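Side-chain contacts in hemin degrading factor (Pseudomonas aeruginosa, PDB 4MF9), which binds heme, acts in heme trafficking and probably degrades heme: residues I79-R84 and P113-R118; G94-V99 and H153-A158; M263-V266 and C271-I274; N290-D293 and L298-K301. One frame throughout, in Å; residues are numbered along the deposited sequence.

Contact 1. Residues I79-R84 and P113-R118; sequences IMALTR and PDIDLR. With HEM (protoporphyrin IX containing Fe), chain C.
Thr83 OG1, hydrogen-bonded to both Gln273 and His153, also lies 4.2 Å from Leu117 CD2, so a doubly gripped hydroxyl is set against a leucine methyl. No hydrogen bond joins 79-84 to 113-118; the rest of the contact is aliphatic. Ile115 CD1 is the wedge: it sits 4.0 Å from Ile79 CD1, the two side chains crossing at about a right angle, and 4.0 Å from Ala81 CB. Ile79 reaches this point because its CG1 is tucked between backbone N and carbonyl carbon (chi1 41°), which swings the delta methyl toward Ile115. The other side of strand 117-120 faces the heme. There Arg118, bent at chi2 (-60°), stands edge-on above the porphyrin, NE 3.0 Å from HEM NC. Its NH1 is held twice, by a salt bridge to Asp116 OD1 at 2.8 Å, met from above the carboxylate plane, and by a bond to Leu117 O at 3.0 Å. The two partners lie near the guanidinium plane and should restrain its rotation; Asp116 probably offsets part of its charge. The geometry is that of two stacked antiparallel sheets, with apolar side chains between them and a heme-binding arginine on the face turned toward the heme.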
# COMPACT_ATOMS: atom_id res chain seq x y z
N ILE A 79 12.34 10.36 -5.60
CA ILE A 79 11.01 10.82 -5.26
C ILE A 79 10.58 10.24 -3.93
O ILE A 79 11.35 9.53 -3.25
CB ILE A 79 9.98 10.39 -6.33
CG1 ILE A 79 10.26 8.96 -6.81
CG2 ILE A 79 10.01 11.36 -7.51
CD1 ILE A 79 9.56 7.86 -5.98
N MET A 80 9.36 10.49 -3.55
CA MET A 80 8.75 9.79 -2.47
C MET A 80 7.46 9.09 -2.95
O MET A 80 6.59 9.71 -3.50
CB MET A 80 8.44 10.74 -1.34
CG MET A 80 7.88 10.12 -0.12
SD MET A 80 6.16 9.87 -0.07
CE MET A 80 5.46 11.47 0.31
N ALA A 81 7.40 7.80 -2.72
CA ALA A 81 6.26 6.99 -3.11
C ALA A 81 5.35 6.84 -1.91
O ALA A 81 5.83 6.57 -0.79
CB ALA A 81 6.72 5.62 -3.63
N LEU A 82 4.05 7.00 -2.12
CA LEU A 82 3.09 6.92 -1.02
C LEU A 82 2.01 5.91 -1.36
O LEU A 82 1.25 6.09 -2.31
CB LEU A 82 2.44 8.28 -0.73
CG LEU A 82 1.76 8.57 0.62
CD1 LEU A 82 1.52 10.09 0.74
CD2 LEU A 82 0.45 7.83 0.82
N THR A 83 1.93 4.85 -0.56
CA THR A 83 0.90 3.84 -0.74
C THR A 83 0.27 3.57 0.61
O THR A 83 0.98 3.43 1.59
CB THR A 83 1.51 2.54 -1.25
OG1 THR A 83 2.13 2.80 -2.51
CG2 THR A 83 0.45 1.47 -1.40
N ARG A 84 -1.06 3.51 0.67
CA ARG A 84 -1.73 3.31 1.94
C ARG A 84 -2.99 2.49 1.79
O ARG A 84 -3.47 2.24 0.69
CB ARG A 84 -2.10 4.67 2.58
CG ARG A 84 -3.21 5.39 1.81
CD ARG A 84 -3.75 6.60 2.55
NE ARG A 84 -4.36 6.23 3.82
CZ ARG A 84 -4.60 7.08 4.81
NH1 ARG A 84 -4.27 8.37 4.67
NH2 ARG A 84 -5.16 6.66 5.93
N PRO A 113 16.51 -1.47 -3.86
CA PRO A 113 16.63 -1.53 -2.40
C PRO A 113 15.80 -0.46 -1.70
O PRO A 113 15.69 -0.47 -0.47
CB PRO A 113 18.12 -1.28 -2.16
CG PRO A 113 18.79 -1.51 -3.48
CD PRO A 113 17.78 -1.11 -4.50
N ASP A 114 15.21 0.46 -2.46
CA ASP A 114 14.43 1.54 -1.84
C ASP A 114 12.97 1.53 -2.28
O ASP A 114 12.10 1.11 -1.51
CB ASP A 114 15.09 2.89 -2.11
CG ASP A 114 16.47 2.99 -1.51
OD1 ASP A 114 16.58 3.33 -0.31
OD2 ASP A 114 17.45 2.71 -2.23
N ILE A 115 12.70 2.00 -3.50
CA ILE A 115 11.36 1.85 -4.04
C ILE A 115 11.16 0.40 -4.49
O ILE A 115 11.92 -0.12 -5.32
CB ILE A 115 11.07 2.83 -5.22
CG1 ILE A 115 11.39 4.28 -4.81
CG2 ILE A 115 9.63 2.68 -5.69
CD1 ILE A 115 10.58 4.77 -3.64
N ASP A 116 10.14 -0.26 -3.95
CA ASP A 116 9.94 -1.70 -4.16
C ASP A 116 8.43 -1.88 -4.17
O ASP A 116 7.78 -1.75 -3.13
CB ASP A 116 10.59 -2.47 -3.00
CG ASP A 116 10.68 -3.97 -3.23
OD1 ASP A 116 10.65 -4.43 -4.40
OD2 ASP A 116 10.82 -4.70 -2.22
N LEU A 117 7.87 -2.13 -5.34
CA LEU A 117 6.43 -2.04 -5.52
C LEU A 117 5.92 -3.22 -6.33
O LEU A 117 6.59 -3.70 -7.25
CB LEU A 117 6.07 -0.74 -6.27
CG LEU A 117 6.30 0.61 -5.57
CD1 LEU A 117 6.22 1.78 -6.57
CD2 LEU A 117 5.26 0.82 -4.50
N ARG A 118 4.72 -3.68 -6.00
CA ARG A 118 4.02 -4.63 -6.86
C ARG A 118 2.74 -3.95 -7.28
O ARG A 118 1.90 -3.61 -6.43
CB ARG A 118 3.70 -5.93 -6.11
CG ARG A 118 4.88 -6.55 -5.39
CD ARG A 118 6.03 -6.91 -6.32
NE ARG A 118 7.19 -7.43 -5.59
CZ ARG A 118 8.31 -6.75 -5.35
NH1 ARG A 118 8.45 -5.50 -5.82
NH2 ARG A 118 9.30 -7.31 -4.66
CHA HEM C . 6.63 -11.69 -0.47
CHB HEM C . 10.65 -10.85 -2.83
CHC HEM C . 8.13 -10.46 -6.90
CHD HEM C . 4.14 -10.14 -4.27
C1A HEM C . 7.95 -11.58 -0.79
C2A HEM C . 9.04 -11.83 0.10
C3A HEM C . 10.15 -11.62 -0.57
C4A HEM C . 9.76 -11.19 -1.84
CMA HEM C . 11.54 -11.75 -0.02
CAA HEM C . 8.99 -12.30 1.51
CBA HEM C . 9.89 -13.51 1.88
CGA HEM C . 9.28 -14.71 1.27
O1A HEM C . 9.97 -15.54 0.67
O2A HEM C . 8.09 -14.85 1.39
C1B HEM C . 10.24 -10.70 -4.14
C2B HEM C . 11.21 -10.52 -5.14
C3B HEM C . 10.56 -10.42 -6.31
C4B HEM C . 9.12 -10.53 -5.98
CMB HEM C . 12.70 -10.50 -4.93
CAB HEM C . 11.27 -10.24 -7.61
CBB HEM C . 10.80 -9.63 -8.65
C1C HEM C . 6.83 -10.35 -6.58
C2C HEM C . 5.79 -10.26 -7.48
C3C HEM C . 4.64 -10.17 -6.75
C4C HEM C . 4.98 -10.20 -5.37
CMC HEM C . 5.91 -10.28 -8.97
CAC HEM C . 3.31 -10.04 -7.30
CBC HEM C . 2.36 -9.75 -6.47
C1D HEM C . 4.48 -10.57 -2.98
C2D HEM C . 3.52 -10.75 -1.86
C3D HEM C . 4.23 -11.19 -0.83
C4D HEM C . 5.61 -11.27 -1.31
CMD HEM C . 2.02 -10.52 -1.82
CAD HEM C . 3.70 -11.52 0.54
CBD HEM C . 3.60 -13.04 0.68
CGD HEM C . 2.80 -13.63 1.80
O1D HEM C . 3.36 -14.48 2.46
O2D HEM C . 1.63 -13.35 2.04
NA HEM C . 8.42 -11.17 -1.98
NB HEM C . 9.01 -10.71 -4.66
NC HEM C . 6.31 -10.32 -5.35
ND HEM C . 5.71 -10.88 -2.59
FE HEM C . 7.24 -10.84 -3.59

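Contact 2. Residues G94-V99 and H153-A158; sequences GPYREV and HKVFLA
Tyr96 and His153 reach toward each other from opposite directions and meet edge to edge, Tyr96 OH lying 3.0 Å from His153 NE2 in a hydrogen bond. NE2 is in the plane of the phenol ring, and the hydroxyl oxygen lies near the imidazole plane, yet the two ring planes are inclined by about 48°, so they do not stack. His153 extends its ring toward the loop because CG is anti to the backbone N (chi1 -177°). Its other nitrogen, ND1, is bonded to Thr83 OG1 on the neighbouring strand; bonds at both nitrogens should hold the imidazole against turning. Tyr96 is the centre of an inverse gamma turn, just after the chain turns its corner at Gly94 to pass from strand 88-93 of one antiparallel sheet to strand 99-101 of the other, and its ring points back between the two layers. Val155 completes the contact at about a right angle to the tyrosine: its CG1 approaches Tyr96 CE1 to 3.8 Å, obliquely to the ring. Ile79 from the one sheet and Leu117 and Leu119 from the other also touch the tyrosine side chain.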
# COMPACT_ATOMS: atom_id res chain seq x y z
N GLY A 94 13.30 7.31 -2.81
CA GLY A 94 14.28 6.75 -3.72
C GLY A 94 13.89 7.00 -5.17
O GLY A 94 12.79 7.47 -5.45
N PRO A 95 14.78 6.67 -6.11
CA PRO A 95 14.46 6.79 -7.53
C PRO A 95 13.40 5.77 -7.96
O PRO A 95 13.42 4.63 -7.47
CB PRO A 95 15.79 6.48 -8.20
CG PRO A 95 16.47 5.54 -7.24
CD PRO A 95 16.12 6.09 -5.88
N TYR A 96 12.50 6.15 -8.86
CA TYR A 96 11.45 5.22 -9.33
C TYR A 96 11.99 4.25 -10.38
O TYR A 96 11.74 4.39 -11.57
CB TYR A 96 10.24 5.98 -9.88
CG TYR A 96 8.90 5.29 -9.68
CD1 TYR A 96 8.15 5.50 -8.52
CD2 TYR A 96 8.38 4.42 -10.65
CE1 TYR A 96 6.92 4.88 -8.33
CE2 TYR A 96 7.16 3.80 -10.47
CZ TYR A 96 6.44 4.03 -9.31
OH TYR A 96 5.22 3.39 -9.14
N ARG A 97 12.75 3.28 -9.92
CA ARG A 97 13.33 2.22 -10.73
C ARG A 97 13.63 1.00 -9.86
O ARG A 97 13.74 1.16 -8.68
CB ARG A 97 14.63 2.69 -11.33
CG ARG A 97 15.68 2.94 -10.30
CD ARG A 97 17.06 3.02 -10.89
NE ARG A 97 17.95 3.61 -9.94
CZ ARG A 97 18.80 2.94 -9.19
NH1 ARG A 97 18.88 1.62 -9.29
NH2 ARG A 97 19.55 3.58 -8.33
N GLU A 98 13.77 -0.18 -10.45
CA GLU A 98 13.72 -0.44 -11.86
C GLU A 98 12.35 -0.92 -12.23
O GLU A 98 11.86 -1.80 -11.62
CB GLU A 98 14.75 -1.51 -12.25
CG GLU A 98 16.20 -1.19 -11.98
CD GLU A 98 16.74 -0.07 -12.88
OE1 GLU A 98 16.24 0.08 -14.03
OE2 GLU A 98 17.67 0.66 -12.45
N VAL A 99 11.72 -0.30 -13.22
CA VAL A 99 10.33 -0.58 -13.58
C VAL A 99 10.21 -1.60 -14.70
O VAL A 99 10.82 -1.45 -15.75
CB VAL A 99 9.61 0.71 -14.01
CG1 VAL A 99 8.21 0.40 -14.51
CG2 VAL A 99 9.56 1.70 -12.86
N HIS A 153 -2.12 4.95 -5.47
CA HIS A 153 -0.68 5.12 -5.36
C HIS A 153 -0.35 6.56 -5.73
O HIS A 153 -0.94 7.11 -6.68
CB HIS A 153 -0.01 4.19 -6.37
CG HIS A 153 1.49 4.19 -6.33
ND1 HIS A 153 2.21 3.96 -5.17
CD2 HIS A 153 2.40 4.36 -7.31
CE1 HIS A 153 3.50 4.01 -5.45
NE2 HIS A 153 3.65 4.24 -6.74
N LYS A 154 0.60 7.18 -5.04
CA LYS A 154 1.01 8.55 -5.38
C LYS A 154 2.52 8.62 -5.37
O LYS A 154 3.17 7.95 -4.56
CB LYS A 154 0.47 9.57 -4.37
CG LYS A 154 -1.03 9.68 -4.35
CD LYS A 154 -1.50 10.37 -3.07
CE LYS A 154 -3.00 10.63 -3.14
NZ LYS A 154 -3.53 11.13 -1.85
N VAL A 155 3.09 9.44 -6.25
CA VAL A 155 4.51 9.72 -6.18
C VAL A 155 4.78 11.22 -6.14
O VAL A 155 4.28 11.98 -6.98
CB VAL A 155 5.38 8.92 -7.22
CG1 VAL A 155 4.57 7.81 -7.92
CG2 VAL A 155 6.07 9.79 -8.20
N PHE A 156 5.51 11.62 -5.11
CA PHE A 156 5.73 13.03 -4.84
C PHE A 156 7.15 13.43 -5.20
O PHE A 156 8.10 12.74 -4.86
CB PHE A 156 5.47 13.32 -3.36
CG PHE A 156 4.01 13.45 -3.02
CD1 PHE A 156 3.23 12.32 -2.79
CD2 PHE A 156 3.41 14.71 -2.94
CE1 PHE A 156 1.88 12.44 -2.49
CE2 PHE A 156 2.07 14.83 -2.63
CZ PHE A 156 1.30 13.69 -2.41
N LEU A 157 7.29 14.54 -5.91
CA LEU A 157 8.62 15.11 -6.11
C LEU A 157 9.13 15.66 -4.77
O LEU A 157 8.36 16.22 -3.98
CB LEU A 157 8.61 16.18 -7.20
CG LEU A 157 8.85 15.71 -8.63
CD1 LEU A 157 7.63 14.98 -9.22
CD2 LEU A 157 9.24 16.90 -9.50
N ALA A 158 10.39 15.52 -4.50
CA ALA A 158 10.93 16.04 -3.29
C ALA A 158 12.15 16.92 -3.53
O ALA A 158 12.38 17.33 -4.62
CB ALA A 158 11.20 14.95 -2.31

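Contact 3. Residues M263-V266 and C271-I274; sequences MVFV and CIQI. With HEM (protoporphyrin IX containing Fe), chain C.
Phe265 and Ile274, a non-hydrogen-bonded antiparallel pair, make the dense part of this contact. Their side chains run side by side on the heme-facing side, and Ile274 CG1 sits over one face of the phenyl ring, 3.9 Å from the Phe265 centroid and 19° off the normal, a CH-pi contact. Ile274 CD1 follows the same ring to 3.7 Å from Phe265 CE2. On the other branch, Ile274 CG2, anti to the backbone N, meets Met263 CE at 3.9 Å. The ring itself leans obliquely on the porphyrin, Phe265 CZ being 3.5 Å from HEM CHA, while Met263 SD lies 3.9 Å from the heme methyl CMA. These residues belong to the beta hairpin of strands 262-268 and 271-277, whose pocket-facing side chains form one wall of the heme site. Packing is slacker toward the turn: partly exposed Ile272 touches the phenyl only through CG2, 3.9 Å from Phe265 CD2. The side chains of Val266 and Gln273 touch each other little, and backbone bonds do the joining: Val266 N to Gln273 O at 2.9 Å and a straight 175°, with Gln273 N returning one to Val266 O. Both are nevertheless buried, Val266 packing on Cys88 and His90. The extended Gln273 side chain (chi1 -178°) leads away, its amide bonded to Thr83, Ala81 and His90 in the opposing sheet.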
# COMPACT_ATOMS: atom_id res chain seq x y z
N MET A 263 11.17 -6.46 6.70
CA MET A 263 10.39 -6.08 5.53
C MET A 263 9.01 -5.66 5.97
O MET A 263 8.41 -6.34 6.74
CB MET A 263 10.27 -7.22 4.54
CG MET A 263 11.58 -7.73 4.03
SD MET A 263 11.49 -9.05 2.86
CE MET A 263 10.93 -8.11 1.47
N VAL A 264 8.55 -4.53 5.50
CA VAL A 264 7.27 -4.04 5.83
C VAL A 264 6.44 -3.87 4.56
O VAL A 264 6.79 -3.05 3.77
CB VAL A 264 7.37 -2.67 6.57
CG1 VAL A 264 6.03 -2.13 6.89
CG2 VAL A 264 8.23 -2.76 7.81
N PHE A 265 5.35 -4.62 4.45
CA PHE A 265 4.46 -4.62 3.28
C PHE A 265 3.20 -3.84 3.62
O PHE A 265 2.52 -4.16 4.59
CB PHE A 265 4.01 -6.06 2.93
CG PHE A 265 5.05 -6.90 2.23
CD1 PHE A 265 6.23 -7.27 2.87
CD2 PHE A 265 4.83 -7.36 0.94
CE1 PHE A 265 7.17 -8.06 2.23
CE2 PHE A 265 5.77 -8.14 0.29
CZ PHE A 265 6.94 -8.49 0.94
N VAL A 266 2.88 -2.86 2.85
CA VAL A 266 1.64 -2.14 2.98
C VAL A 266 0.99 -1.91 1.64
O VAL A 266 1.58 -1.41 0.79
CB VAL A 266 1.86 -0.77 3.69
CG1 VAL A 266 0.64 0.09 3.64
CG2 VAL A 266 2.27 -0.99 5.13
N CYS A 271 -2.10 -2.06 -5.25
CA CYS A 271 -0.71 -1.68 -5.13
C CYS A 271 -0.17 -2.16 -3.81
O CYS A 271 -0.83 -2.03 -2.77
CB CYS A 271 -0.57 -0.15 -5.25
SG CYS A 271 1.13 0.46 -5.30
N ILE A 272 1.02 -2.74 -3.83
CA ILE A 272 1.71 -3.10 -2.60
C ILE A 272 3.08 -2.44 -2.61
O ILE A 272 3.80 -2.52 -3.61
CB ILE A 272 1.83 -4.62 -2.43
CG1 ILE A 272 0.44 -5.26 -2.38
CG2 ILE A 272 2.67 -4.94 -1.19
CD1 ILE A 272 0.43 -6.78 -2.62
N GLN A 273 3.42 -1.80 -1.50
CA GLN A 273 4.69 -1.10 -1.34
C GLN A 273 5.46 -1.73 -0.18
O GLN A 273 4.89 -2.06 0.85
CB GLN A 273 4.43 0.39 -1.06
CG GLN A 273 5.68 1.25 -0.93
CD GLN A 273 5.37 2.75 -1.06
OE1 GLN A 273 4.68 3.18 -2.00
NE2 GLN A 273 5.86 3.53 -0.12
N ILE A 274 6.77 -1.88 -0.36
CA ILE A 274 7.59 -2.67 0.56
C ILE A 274 8.80 -1.85 1.00
O ILE A 274 9.42 -1.15 0.20
CB ILE A 274 8.09 -3.97 -0.14
CG1 ILE A 274 6.93 -4.72 -0.78
CG2 ILE A 274 8.79 -4.88 0.85
CD1 ILE A 274 7.34 -5.67 -1.91
CHA HEM C . 6.63 -11.69 -0.47
CHB HEM C . 10.65 -10.85 -2.83
CHC HEM C . 8.13 -10.46 -6.90
CHD HEM C . 4.14 -10.14 -4.27
C1A HEM C . 7.95 -11.58 -0.79
C2A HEM C . 9.04 -11.83 0.10
C3A HEM C . 10.15 -11.62 -0.57
C4A HEM C . 9.76 -11.19 -1.84
CMA HEM C . 11.54 -11.75 -0.02
CAA HEM C . 8.99 -12.30 1.51
CBA HEM C . 9.89 -13.51 1.88
CGA HEM C . 9.28 -14.71 1.27
O1A HEM C . 9.97 -15.54 0.67
O2A HEM C . 8.09 -14.85 1.39
C1B HEM C . 10.24 -10.70 -4.14
C2B HEM C . 11.21 -10.52 -5.14
C3B HEM C . 10.56 -10.42 -6.31
C4B HEM C . 9.12 -10.53 -5.98
CMB HEM C . 12.70 -10.50 -4.93
CAB HEM C . 11.27 -10.24 -7.61
CBB HEM C . 10.80 -9.63 -8.65
C1C HEM C . 6.83 -10.35 -6.58
C2C HEM C . 5.79 -10.26 -7.48
C3C HEM C . 4.64 -10.17 -6.75
C4C HEM C . 4.98 -10.20 -5.37
CMC HEM C . 5.91 -10.28 -8.97
CAC HEM C . 3.31 -10.04 -7.30
CBC HEM C . 2.36 -9.75 -6.47
C1D HEM C . 4.48 -10.57 -2.98
C2D HEM C . 3.52 -10.75 -1.86
C3D HEM C . 4.23 -11.19 -0.83
C4D HEM C . 5.61 -11.27 -1.31
CMD HEM C . 2.02 -10.52 -1.82
CAD HEM C . 3.70 -11.52 0.54
CBD HEM C . 3.60 -13.04 0.68
CGD HEM C . 2.80 -13.63 1.80
O1D HEM C . 3.36 -14.48 2.46
O2D HEM C . 1.63 -13.35 2.04
NA HEM C . 8.42 -11.17 -1.98
NB HEM C . 9.01 -10.71 -4.66
NC HEM C . 6.31 -10.32 -5.35
ND HEM C . 5.71 -10.88 -2.59
FE HEM C . 7.24 -10.84 -3.59

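Contact 4. Residues N290-D293 and L298-K301; sequences NVLD and LHLK
Val291 and Leu298 are a hydrogen-bonded antiparallel pair in the hairpin of strands 288-293 and 296-301. Val291 N bonds to Leu298 O at 2.9 Å, on a lone pair in the carbonyl plane, and Leu298 N answers with a bond to Val291 O, also 2.9 Å. Asn290 CA makes a CA-H...O contact with the same Leu298 O at 3.2 Å, well bent from straight. On the Val291 face the contact is aliphatic: Val291 CB is 3.7 Å from Leu298 CB, and Val291 CG2 lies 4.0 Å from Leu298 CD2. Leu298 also packs on Phe252 of helix 247-258 and, through CD1, on Val264 and Val266, so this face looks into the interior between the sheets and that helix. The other face carries the non-hydrogen-bonded pair Asn290 and His299. In both, CG is anti to the carbonyl carbon (chi1 near -53°), and the two polar groups turn toward each other. His299 ND1 donates to Asn290 OD1 at 2.8 Å with an N-H...O angle of 164°. The oxygen lies in the imidazole plane, whereas the ring and amide planes are 64° apart, and the donor sits tilted from the carbonyl plane. Leu292 CD2 comes in obliquely to the same ring, 3.8 Å from His299 CE1, at about a right angle to the histidine side chain. Because Asn290 ND2 is bonded to Lys283 O on the next strand, both ends of the amide are used and its orientation is settled. The bond also fixes a proton on ND1 of His299, which, if the ring is neutral, would leave NE2 as an acceptor.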
# COMPACT_ATOMS: atom_id res chain seq x y z
N ASN A 290 4.38 5.36 14.69
CA ASN A 290 5.09 5.87 13.54
C ASN A 290 6.53 5.42 13.43
O ASN A 290 7.25 5.38 14.43
CB ASN A 290 5.05 7.42 13.53
CG ASN A 290 3.65 7.96 13.67
OD1 ASN A 290 2.88 8.01 12.70
ND2 ASN A 290 3.30 8.39 14.89
N VAL A 291 6.95 5.08 12.22
CA VAL A 291 8.37 4.94 11.89
C VAL A 291 8.76 6.25 11.22
O VAL A 291 8.08 6.71 10.31
CB VAL A 291 8.63 3.76 10.95
CG1 VAL A 291 10.10 3.71 10.53
CG2 VAL A 291 8.25 2.46 11.63
N LEU A 292 9.88 6.83 11.62
CA LEU A 292 10.25 8.14 11.13
C LEU A 292 11.69 8.30 10.78
O LEU A 292 12.41 9.05 11.35
CB LEU A 292 9.84 9.19 12.14
CG LEU A 292 8.39 9.25 12.47
CD1 LEU A 292 8.28 10.07 13.72
CD2 LEU A 292 7.61 9.86 11.34
N ASP A 293 12.08 7.54 9.82
CA ASP A 293 13.49 7.48 9.42
C ASP A 293 13.72 8.32 8.17
O ASP A 293 12.76 8.63 7.44
CB ASP A 293 13.90 6.02 9.18
CG ASP A 293 14.03 5.23 10.47
OD1 ASP A 293 14.34 5.83 11.51
OD2 ASP A 293 13.81 4.00 10.45
N LEU A 298 6.40 5.50 8.23
CA LEU A 298 5.28 4.60 8.29
C LEU A 298 4.33 5.17 9.32
O LEU A 298 4.74 5.48 10.38
CB LEU A 298 5.76 3.20 8.68
CG LEU A 298 4.69 2.13 8.84
CD1 LEU A 298 4.33 1.59 7.48
CD2 LEU A 298 5.05 1.00 9.80
N HIS A 299 3.06 5.25 9.01
CA HIS A 299 2.07 5.78 9.92
C HIS A 299 0.96 4.75 10.10
O HIS A 299 0.17 4.51 9.19
CB HIS A 299 1.53 7.13 9.41
CG HIS A 299 2.61 8.13 9.09
ND1 HIS A 299 3.45 8.64 10.05
CD2 HIS A 299 2.98 8.70 7.92
CE1 HIS A 299 4.30 9.49 9.49
NE2 HIS A 299 4.04 9.54 8.20
N LEU A 300 0.93 4.14 11.29
CA LEU A 300 -0.00 3.05 11.61
C LEU A 300 -1.06 3.43 12.66
O LEU A 300 -0.75 3.66 13.83
CB LEU A 300 0.79 1.81 12.07
CG LEU A 300 -0.00 0.63 12.64
CD1 LEU A 300 -0.95 0.05 11.60
CD2 LEU A 300 0.91 -0.46 13.20
N LYS A 301 -2.30 3.40 12.28
CA LYS A 301 -3.38 3.64 13.14
C LYS A 301 -3.71 2.36 13.93
O LYS A 301 -4.56 1.60 13.56
CB LYS A 301 -4.55 4.12 12.29
CG LYS A 301 -5.72 4.75 12.97
CD LYS A 301 -5.35 5.52 14.21
CE LYS A 301 -5.46 6.99 13.98
NZ LYS A 301 -6.83 7.27 13.57

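Contacts 1 and 2 alternate along the chain in the first HemS/ChuX domain and have centres 6 Å apart; contacts 3 and 4 follow in series within the second. Two antiparallel sheets form the core. Strands 78-84, 151-157, 288-293 and 296-301 belong to one, strands 117-120, 262-268 and 271-277 to the other, so each sheet mixes strands from both halves of the sequence. Contact 1 spans the gap between the layers, and contact 2 ties the loop that crosses between them to strand 151-157. Contacts 3 and 4 are hairpins, one in each sheet, that touch through Val266 and Leu298. Contacts 1 and 3, 8 Å apart, share neighbouring strands and both reach the heme, so its pocket draws on both domains.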